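Local coordinates for hypothetical protein Atu2648 (Agrobacterium tumefaciens str. C58, PDB 1ZCE) that is of unknown function but has the EVE fold, related to ASCH and PUA domains, and so may bind RNA or modified nucleic-acid bases, at residues 39-44 with 84-89; 44-49 with 65-70; 107-112 with 130-135. All coordinates share one frame; numbering follows the deposited sequence.

Interaction 1: 39-44 with 84-89; sequences NNMRAM and DCVDIR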
loop_
_atom_site.group_PDB
_atom_site.type_symbol
_atom_site.label_atom_id
_atom_site.label_comp_id
_atom_site.label_asym_id
_atom_site.label_seq_id
_atom_site.Cartn_x
_atom_site.Cartn_y
_atom_site.Cartn_z
ATOM N N ASN A 39 0.913 -13.114 2.637
ATOM C CA ASN A 39 -0.304 -13.703 2.105
ATOM C C ASN A 39 -1.198 -12.650 1.471
ATOM O O ASN A 39 -1.909 -12.940 0.512
ATOM C CB ASN A 39 -1.049 -14.473 3.198
ATOM C CG ASN A 39 -0.278 -15.701 3.675
ATOM O OD1 ASN A 39 0.677 -16.144 3.030
ATOM N ND2 ASN A 39 -0.700 -16.261 4.805
ATOM N N ASN A 40 -1.168 -11.430 1.999
ATOM C CA ASN A 40 -1.964 -10.362 1.411
ATOM C C ASN A 40 -1.408 -10.086 0.013
ATOM O O ASN A 40 -2.164 -9.881 -0.937
ATOM C CB ASN A 40 -1.913 -9.105 2.289
ATOM C CG ASN A 40 -2.816 -9.211 3.519
ATOM O OD1 ASN A 40 -2.661 -8.473 4.495
ATOM N ND2 ASN A 40 -3.771 -10.129 3.467
HETATM N N MSE A 41 -0.088 -10.095 -0.123
HETATM C CA MSE A 41 0.496 -9.870 -1.436
HETATM C C MSE A 41 0.131 -11.008 -2.390
HETATM O O MSE A 41 -0.115 -10.772 -3.571
HETATM C CB MSE A 41 2.016 -9.696 -1.340
HETATM C CG MSE A 41 2.404 -8.364 -0.709
HETATM SE SE MSE A 41 4.301 -7.918 -0.793
HETATM C CE MSE A 41 4.938 -9.307 0.412
ATOM N N ARG A 42 0.101 -12.238 -1.887
ATOM C CA ARG A 42 -0.271 -13.374 -2.725
ATOM C C ARG A 42 -1.711 -13.258 -3.221
ATOM O O ARG A 42 -2.074 -13.875 -4.218
ATOM C CB ARG A 42 -0.121 -14.687 -1.957
ATOM C CG ARG A 42 1.305 -15.090 -1.683
ATOM C CD ARG A 42 1.346 -16.347 -0.843
ATOM N NE ARG A 42 2.710 -16.803 -0.629
ATOM C CZ ARG A 42 3.027 -17.892 0.060
ATOM N NH1 ARG A 42 2.070 -18.632 0.604
ATOM N NH2 ARG A 42 4.297 -18.243 0.192
ATOM N N ALA A 43 -2.531 -12.475 -2.526
ATOM C CA ALA A 43 -3.927 -12.308 -2.915
ATOM C C ALA A 43 -4.119 -11.184 -3.926
ATOM O O ALA A 43 -5.226 -10.976 -4.423
ATOM C CB ALA A 43 -4.772 -12.034 -1.679
HETATM N N MSE A 44 -3.041 -10.470 -4.237
HETATM C CA MSE A 44 -3.110 -9.348 -5.168
HETATM C C MSE A 44 -3.072 -9.743 -6.632
HETATM O O MSE A 44 -2.432 -10.725 -7.012
HETATM C CB MSE A 44 -1.972 -8.368 -4.888
HETATM C CG MSE A 44 -2.076 -7.711 -3.528
HETATM SE SE MSE A 44 -0.519 -6.664 -3.117
HETATM C CE MSE A 44 -0.967 -6.250 -1.288
ATOM N N ASP A 84 7.927 -14.416 -0.458
ATOM C CA ASP A 84 7.685 -13.918 -1.803
ATOM C C ASP A 84 6.980 -12.562 -1.724
ATOM O O ASP A 84 6.486 -12.171 -0.666
ATOM C CB ASP A 84 6.892 -14.934 -2.662
ATOM C CG ASP A 84 5.763 -15.622 -1.907
ATOM O OD1 ASP A 84 4.813 -14.942 -1.472
ATOM O OD2 ASP A 84 5.817 -16.862 -1.762
ATOM N N CYS A 85 6.945 -11.845 -2.841
ATOM C CA CYS A 85 6.342 -10.520 -2.862
ATOM C C CYS A 85 5.954 -10.061 -4.261
ATOM O O CYS A 85 6.352 -10.658 -5.271
ATOM C CB CYS A 85 7.339 -9.516 -2.279
ATOM S SG CYS A 85 8.956 -9.535 -3.156
ATOM N N VAL A 86 5.158 -8.996 -4.306
ATOM C CA VAL A 86 4.753 -8.402 -5.570
ATOM C C VAL A 86 5.693 -7.235 -5.855
ATOM O O VAL A 86 6.599 -6.935 -5.074
ATOM C CB VAL A 86 3.303 -7.825 -5.515
ATOM C CG1 VAL A 86 2.297 -8.948 -5.343
ATOM C CG2 VAL A 86 3.172 -6.821 -4.373
ATOM N N ASP A 87 5.481 -6.611 -7.008
ATOM C CA ASP A 87 6.213 -5.416 -7.408
ATOM C C ASP A 87 5.092 -4.387 -7.515
ATOM O O ASP A 87 3.996 -4.728 -7.962
ATOM C CB ASP A 87 6.829 -5.568 -8.800
ATOM C CG ASP A 87 8.073 -6.435 -8.819
ATOM O OD1 ASP A 87 8.291 -7.221 -7.880
ATOM O OD2 ASP A 87 8.835 -6.332 -9.806
ATOM N N ILE A 88 5.348 -3.147 -7.108
ATOM C CA ILE A 88 4.335 -2.100 -7.214
ATOM C C ILE A 88 4.922 -0.875 -7.903
ATOM O O ILE A 88 6.138 -0.692 -7.933
ATOM C CB ILE A 88 3.782 -1.660 -5.822
ATOM C CG1 ILE A 88 4.910 -1.108 -4.946
ATOM C CG2 ILE A 88 3.093 -2.832 -5.139
ATOM C CD1 ILE A 88 4.425 -0.498 -3.631
ATOM N N ARG A 89 4.051 -0.043 -8.465
ATOM C CA ARG A 89 4.492 1.178 -9.129
ATOM C C ARG A 89 3.524 2.315 -8.846
ATOM O O ARG A 89 2.351 2.093 -8.555
ATOM C CB ARG A 89 4.626 0.967 -10.640
ATOM C CG ARG A 89 3.355 0.584 -11.359
ATOM C CD ARG A 89 3.676 0.253 -12.810
ATOM N NE ARG A 89 2.562 -0.359 -13.525
ATOM C CZ ARG A 89 2.675 -0.925 -14.723
ATOM N NH1 ARG A 89 1.613 -1.462 -15.307
ATOM N NH2 ARG A 89 3.853 -0.958 -15.334
#
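Met41 reaches from helix 35-42 onto the start of strand 84-99, where it meets Cys85 and Val86. Its selenomethionine chain bends at the last torsion (chi3 -68°), which swings Met41 CE to 3.6 Å from Cys85 CB and also brings it against the carbonyl oxygen of Asp84. Met41 SE lies 3.9 Å from Val86 CG2. Val86 answers with both branches: CG1 rests against the backbone at Met41 O, 3.5 Å away, while CG2 is shared between the seleniums of Met41 and Met44, the latter crossing the valine at about a right angle. Helix 35-42 thereby packs on one end of a strand of the mixed sheet of the EVE domain, and Trp29, Val32 and Val122 close around Met41. At the more exposed margin Asp84 receives Arg42 in a side-on, two-pronged salt bridge. Arg42 NE gives a nearly straight bond of 2.9 Å to Asp84 OD1, on its syn lone pair, and Arg42 NH2 reaches Asp84 OD2 at 2.8 Å, with guanidinium and carboxylate planes 35° apart. Arg38 brings a like charge close to Arg42 NH2, so the carboxylate probably eases repulsion between the two arginines.

Interaction 2: 44-49 with 65-70; sequences MKIGDK and VEVCAL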
loop_
_atom_site.group_PDB
_atom_site.type_symbol
_atom_site.label_atom_id
_atom_site.label_comp_id
_atom_site.label_asym_id
_atom_site.label_seq_id
_atom_site.Cartn_x
_atom_site.Cartn_y
_atom_site.Cartn_z
HETATM N N MSE A 44 -3.041 -10.470 -4.237
HETATM C CA MSE A 44 -3.110 -9.348 -5.168
HETATM C C MSE A 44 -3.072 -9.743 -6.632
HETATM O O MSE A 44 -2.432 -10.725 -7.012
HETATM C CB MSE A 44 -1.972 -8.368 -4.888
HETATM C CG MSE A 44 -2.076 -7.711 -3.528
HETATM SE SE MSE A 44 -0.519 -6.664 -3.117
HETATM C CE MSE A 44 -0.967 -6.250 -1.288
ATOM N N LYS A 45 -3.766 -8.959 -7.448
ATOM C CA LYS A 45 -3.806 -9.175 -8.884
ATOM C C LYS A 45 -3.166 -7.974 -9.573
ATOM O O LYS A 45 -3.062 -6.892 -8.991
ATOM C CB LYS A 45 -5.255 -9.326 -9.355
ATOM C CG LYS A 45 -5.977 -10.517 -8.747
ATOM C CD LYS A 45 -7.382 -10.676 -9.310
ATOM C CE LYS A 45 -8.149 -11.773 -8.587
ATOM N NZ LYS A 45 -8.450 -11.404 -7.180
ATOM N N ILE A 46 -2.728 -8.172 -10.811
ATOM C CA ILE A 46 -2.135 -7.088 -11.577
ATOM C C ILE A 46 -3.172 -5.977 -11.670
ATOM O O ILE A 46 -4.342 -6.236 -11.957
ATOM C CB ILE A 46 -1.768 -7.553 -13.004
ATOM C CG1 ILE A 46 -0.644 -8.589 -12.940
ATOM C CG2 ILE A 46 -1.350 -6.365 -13.862
ATOM C CD1 ILE A 46 0.621 -8.078 -12.276
ATOM N N GLY A 47 -2.756 -4.746 -11.401
ATOM C CA GLY A 47 -3.690 -3.639 -11.479
ATOM C C GLY A 47 -4.362 -3.263 -10.169
ATOM O O GLY A 47 -4.975 -2.199 -10.076
ATOM N N ASP A 48 -4.276 -4.123 -9.157
ATOM C CA ASP A 48 -4.883 -3.806 -7.863
ATOM C C ASP A 48 -4.267 -2.513 -7.355
ATOM O O ASP A 48 -3.046 -2.346 -7.388
ATOM C CB ASP A 48 -4.627 -4.912 -6.838
ATOM C CG ASP A 48 -5.623 -6.056 -6.935
ATOM O OD1 ASP A 48 -6.493 -6.050 -7.829
ATOM O OD2 ASP A 48 -5.538 -6.979 -6.101
ATOM N N LYS A 49 -5.117 -1.610 -6.879
ATOM C CA LYS A 49 -4.678 -0.319 -6.378
ATOM C C LYS A 49 -4.526 -0.330 -4.867
ATOM O O LYS A 49 -5.177 -1.107 -4.164
ATOM C CB LYS A 49 -5.678 0.758 -6.793
ATOM C CG LYS A 49 -5.925 0.827 -8.293
ATOM C CD LYS A 49 -4.656 1.174 -9.056
ATOM C CE LYS A 49 -4.920 1.407 -10.543
ATOM N NZ LYS A 49 -5.481 0.219 -11.240
ATOM N N VAL A 65 -0.651 3.448 -5.518
ATOM C CA VAL A 65 0.180 2.570 -6.323
ATOM C C VAL A 65 -0.671 1.459 -6.912
ATOM O O VAL A 65 -1.851 1.321 -6.596
ATOM C CB VAL A 65 1.295 1.903 -5.482
ATOM C CG1 VAL A 65 2.274 2.953 -4.986
ATOM C CG2 VAL A 65 0.683 1.142 -4.315
ATOM N N GLU A 66 -0.054 0.676 -7.786
ATOM C CA GLU A 66 -0.718 -0.461 -8.397
ATOM C C GLU A 66 0.275 -1.608 -8.487
ATOM O O GLU A 66 1.487 -1.400 -8.568
ATOM C CB GLU A 66 -1.234 -0.113 -9.795
ATOM C CG GLU A 66 -0.145 0.156 -10.823
ATOM C CD GLU A 66 -0.708 0.581 -12.169
ATOM O OE1 GLU A 66 0.091 0.872 -13.084
ATOM O OE2 GLU A 66 -1.948 0.626 -12.310
ATOM N N VAL A 67 -0.251 -2.823 -8.460
ATOM C CA VAL A 67 0.577 -4.011 -8.553
ATOM C C VAL A 67 0.987 -4.199 -10.012
ATOM O O VAL A 67 0.132 -4.188 -10.900
ATOM C CB VAL A 67 -0.207 -5.249 -8.065
ATOM C CG1 VAL A 67 0.593 -6.507 -8.319
ATOM C CG2 VAL A 67 -0.530 -5.113 -6.577
ATOM N N CYS A 68 2.283 -4.350 -10.267
ATOM C CA CYS A 68 2.742 -4.547 -11.639
ATOM C C CYS A 68 3.439 -5.891 -11.857
ATOM O O CYS A 68 3.919 -6.186 -12.954
ATOM C CB CYS A 68 3.646 -3.394 -12.085
ATOM S SG CYS A 68 5.028 -2.992 -11.007
ATOM N N ALA A 69 3.496 -6.700 -10.803
ATOM C CA ALA A 69 4.073 -8.039 -10.874
ATOM C C ALA A 69 3.462 -8.874 -9.759
ATOM O O ALA A 69 3.413 -8.447 -8.604
ATOM C CB ALA A 69 5.594 -7.995 -10.732
ATOM N N LEU A 70 2.975 -10.057 -10.118
ATOM C CA LEU A 70 2.367 -10.967 -9.157
ATOM C C LEU A 70 3.423 -11.535 -8.218
ATOM O O LEU A 70 4.614 -11.483 -8.509
ATOM C CB LEU A 70 1.664 -12.111 -9.892
ATOM C CG LEU A 70 0.457 -11.736 -10.757
ATOM C CD1 LEU A 70 -0.024 -12.963 -11.520
ATOM C CD2 LEU A 70 -0.654 -11.179 -9.879
HETATM O O HOH W 1 -4.082 0.387 -13.747
#
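Val67 turns its side chain into the loop 44-49, with CB and CG1 against Lys45 O and CG2 toward Met44. Val67 CB lies 3.4 Å from Lys45 O, and Val67 CG2, placed anti to the carbonyl carbon, approaches Met44 SE at 3.8 Å, the two side chains crossing at about a right angle. Beside this pair, Ile46 and Leu70 also cross at about a right angle: Ile46 CD1 sits 4.0 Å from Leu70 CG and rests on the peptide between Cys68 and Ala69, while Leu70 CD2 comes up against Met44 O. Farther along, Lys49 and Glu66 run side by side and point the same way, with Lys49 CD against Glu66 CB. Their charges make only a long salt bridge, Lys49 NZ to Glu66 OE2 at 3.7 Å, and a water links the same two atoms by hydrogen bonds. Lys49 NZ also bonds to Gly47 O at 2.7 Å and to Lys144 O, and Glu66 OE1 pairs with Arg89 on the next strand. The backbone bonds run Gly47 N to Val67 O and Val67 N to Asp48 O, both 3.0 Å. Asp48 braces the turn from within, its OD2 taking the Lys45 N-H from above the carboxylate plane as well as a bond from Trp5 NE1. Lys45 to Asp48 form a type II beta turn, with Gly47 at positive phi (94°), and this turn leads from helix 35-42 into strand 49-54, whose first residue, Lys49, joins Glu66 of strand 60-73 in a non-hydrogen-bonded antiparallel pair. On the other edge of strand 60-73, Cys68 and Ala69 both face Asp87 in a classic beta bulge, at the corner the strand turns beside strand 84-99 in the EVE-domain sheet.

Interaction 3: 107-112 with 130-135; sequences PKLEKM and YLEVCR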
loop_
_atom_site.group_PDB
_atom_site.type_symbol
_atom_site.label_atom_id
_atom_site.label_comp_id
_atom_site.label_asym_id
_atom_site.label_seq_id
_atom_site.Cartn_x
_atom_site.Cartn_y
_atom_site.Cartn_z
ATOM N N PRO A 107 -15.114 8.122 11.865
ATOM C CA PRO A 107 -15.841 6.917 12.282
ATOM C C PRO A 107 -15.996 5.836 11.212
ATOM O O PRO A 107 -16.108 4.657 11.533
ATOM C CB PRO A 107 -17.186 7.471 12.751
ATOM C CG PRO A 107 -17.371 8.677 11.895
ATOM C CD PRO A 107 -15.992 9.304 11.912
ATOM N N LYS A 108 -15.998 6.235 9.945
ATOM C CA LYS A 108 -16.149 5.280 8.852
ATOM C C LYS A 108 -14.901 4.421 8.658
ATOM O O LYS A 108 -14.938 3.399 7.970
ATOM C CB LYS A 108 -16.467 6.029 7.555
ATOM C CG LYS A 108 -17.726 6.881 7.648
ATOM C CD LYS A 108 -17.873 7.823 6.463
ATOM C CE LYS A 108 -18.097 7.071 5.163
ATOM N NZ LYS A 108 -18.217 8.008 4.014
ATOM N N LEU A 109 -13.801 4.829 9.281
ATOM C CA LEU A 109 -12.542 4.109 9.147
ATOM C C LEU A 109 -12.110 3.376 10.416
ATOM O O LEU A 109 -10.973 2.914 10.508
ATOM C CB LEU A 109 -11.445 5.087 8.712
ATOM C CG LEU A 109 -11.739 5.918 7.455
ATOM C CD1 LEU A 109 -10.560 6.833 7.173
ATOM C CD2 LEU A 109 -12.010 5.007 6.267
ATOM N N GLU A 110 -13.022 3.248 11.379
ATOM C CA GLU A 110 -12.718 2.584 12.649
ATOM C C GLU A 110 -12.254 1.138 12.552
ATOM O O GLU A 110 -11.534 0.657 13.430
ATOM C CB GLU A 110 -13.931 2.618 13.578
ATOM C CG GLU A 110 -14.380 3.992 13.999
ATOM C CD GLU A 110 -15.234 3.948 15.249
ATOM O OE1 GLU A 110 -16.195 3.148 15.288
ATOM O OE2 GLU A 110 -14.941 4.712 16.191
ATOM N N LYS A 111 -12.682 0.435 11.511
ATOM C CA LYS A 111 -12.302 -0.964 11.350
ATOM C C LYS A 111 -11.169 -1.145 10.349
ATOM O O LYS A 111 -10.799 -2.270 10.018
ATOM C CB LYS A 111 -13.515 -1.796 10.915
ATOM C CG LYS A 111 -14.640 -1.831 11.943
ATOM C CD LYS A 111 -15.838 -2.623 11.437
ATOM C CE LYS A 111 -16.960 -2.671 12.465
ATOM N NZ LYS A 111 -16.564 -3.397 13.705
HETATM N N MSE A 112 -10.604 -0.039 9.881
HETATM C CA MSE A 112 -9.522 -0.106 8.906
HETATM C C MSE A 112 -8.286 -0.745 9.531
HETATM O O MSE A 112 -7.921 -0.436 10.666
HETATM C CB MSE A 112 -9.199 1.300 8.395
HETATM C CG MSE A 112 -8.372 1.342 7.123
HETATM SE SE MSE A 112 -8.082 3.151 6.553
HETATM C CE MSE A 112 -6.877 2.786 5.089
ATOM N N TYR A 130 -11.214 2.760 1.061
ATOM C CA TYR A 130 -10.394 3.321 -0.001
ATOM C C TYR A 130 -11.022 4.596 -0.562
ATOM O O TYR A 130 -10.351 5.617 -0.710
ATOM C CB TYR A 130 -10.205 2.282 -1.112
ATOM C CG TYR A 130 -9.453 2.783 -2.327
ATOM C CD1 TYR A 130 -10.136 3.172 -3.485
ATOM C CD2 TYR A 130 -8.058 2.841 -2.336
ATOM C CE1 TYR A 130 -9.452 3.591 -4.620
ATOM C CE2 TYR A 130 -7.363 3.266 -3.469
ATOM C CZ TYR A 130 -8.068 3.636 -4.603
ATOM O OH TYR A 130 -7.386 4.041 -5.726
ATOM N N LEU A 131 -12.313 4.543 -0.868
ATOM C CA LEU A 131 -12.989 5.711 -1.413
ATOM C C LEU A 131 -13.025 6.876 -0.427
ATOM O O LEU A 131 -12.889 8.033 -0.823
ATOM C CB LEU A 131 -14.412 5.341 -1.845
ATOM C CG LEU A 131 -14.489 4.370 -3.030
ATOM C CD1 LEU A 131 -15.919 3.910 -3.234
ATOM C CD2 LEU A 131 -13.958 5.039 -4.288
ATOM N N GLU A 132 -13.204 6.575 0.856
ATOM C CA GLU A 132 -13.259 7.621 1.871
ATOM C C GLU A 132 -11.896 8.291 2.070
ATOM O O GLU A 132 -11.811 9.518 2.131
ATOM C CB GLU A 132 -13.771 7.037 3.190
ATOM C CG GLU A 132 -13.844 8.024 4.353
ATOM C CD GLU A 132 -14.873 9.130 4.166
ATOM O OE1 GLU A 132 -14.972 9.993 5.064
ATOM O OE2 GLU A 132 -15.584 9.149 3.138
ATOM N N VAL A 133 -10.832 7.500 2.177
ATOM C CA VAL A 133 -9.500 8.073 2.338
ATOM C C VAL A 133 -9.168 8.895 1.092
ATOM O O VAL A 133 -8.601 9.983 1.198
ATOM C CB VAL A 133 -8.433 6.966 2.568
ATOM C CG1 VAL A 133 -7.025 7.548 2.492
ATOM C CG2 VAL A 133 -8.645 6.334 3.943
ATOM N N CYS A 134 -9.526 8.387 -0.084
ATOM C CA CYS A 134 -9.268 9.130 -1.313
ATOM C C CYS A 134 -9.995 10.476 -1.302
ATOM O O CYS A 134 -9.407 11.501 -1.662
ATOM C CB CYS A 134 -9.680 8.313 -2.541
ATOM S SG CYS A 134 -8.477 7.038 -2.998
ATOM N N ARG A 135 -11.264 10.479 -0.893
ATOM C CA ARG A 135 -12.026 11.729 -0.823
ATOM C C ARG A 135 -11.345 12.704 0.134
ATOM O O ARG A 135 -11.197 13.889 -0.166
ATOM C CB ARG A 135 -13.458 11.481 -0.339
ATOM C CG ARG A 135 -14.454 11.096 -1.418
ATOM C CD ARG A 135 -15.865 11.104 -0.845
ATOM N NE ARG A 135 -16.055 10.050 0.144
ATOM C CZ ARG A 135 -16.372 8.796 -0.159
ATOM N NH1 ARG A 135 -16.520 7.900 0.802
ATOM N NH2 ARG A 135 -16.563 8.443 -1.423
#
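Lys108 and Arg135 converge on one carboxylate, that of Glu132. Arg135 holds it side-on from within helix 127-136, with NH1 2.8 Å and NE 3.2 Å from the single oxygen Glu132 OE2, both bonds lying close to the guanidinium plane and meeting the oxygen nearly along its C-O axis. Lys108 comes to the same oxygen across the contact, its NZ 3.0 Å from Glu132 OE2 in a salt bridge whose hydrogen bond is weak. The lysine chain crosses the glutamate at about a right angle, and its bend at chi3 (66°) carries CE in toward the carboxylate. The other oxygen, Glu132 OE1, accepts from Asn106 ND2, and Asn106 also receives the backbone N-H of Lys108, which ties the loop to the same acid.

Beneath this polar layer lies an apolar one. Leu109 splits its two methyls: CD2 lies 4.0 Å from Glu132 CG, against the aliphatic part of the acid, and CD1 is 3.8 Å from Val133 CG2. The extended selenomethionine Met112, at the N-cap position before helix 113-116, brings its CE to 4.1 Å from that same valine methyl, Val133 CG2. Phe51 of strand 49-54 touches Val133 as well, joining the contact to the sheet.

The two cations stand close, Lys108 NZ being 3.6 Å from Arg135 NH1, so their mutual repulsion is probably offset by the charge of the shared carboxylate, and they would in turn favour the ionised form of Glu132.

Overall arrangement
After strand 4-9, helix 16-22 and the short strand 27-28, the chain enters helix 35-42, whose end takes part in interaction 1 and leads through Met44 directly into the turn of interaction 2. Interaction 2 closes the shorter loop, when strand 60-73 comes back to 44-49; interaction 1 closes outside it, once strand 84-99 returns to the helix. The two touch because strands 60-73 and 84-99 are neighbours in the sheet. Interaction 3 follows in series, joining the loop after helix 100-105 to helix 127-136. Its centre is about 22 Å from that of interaction 1, on the opposite side of the chain's centre, yet Tyr130 packs on Lys49 of interaction 2.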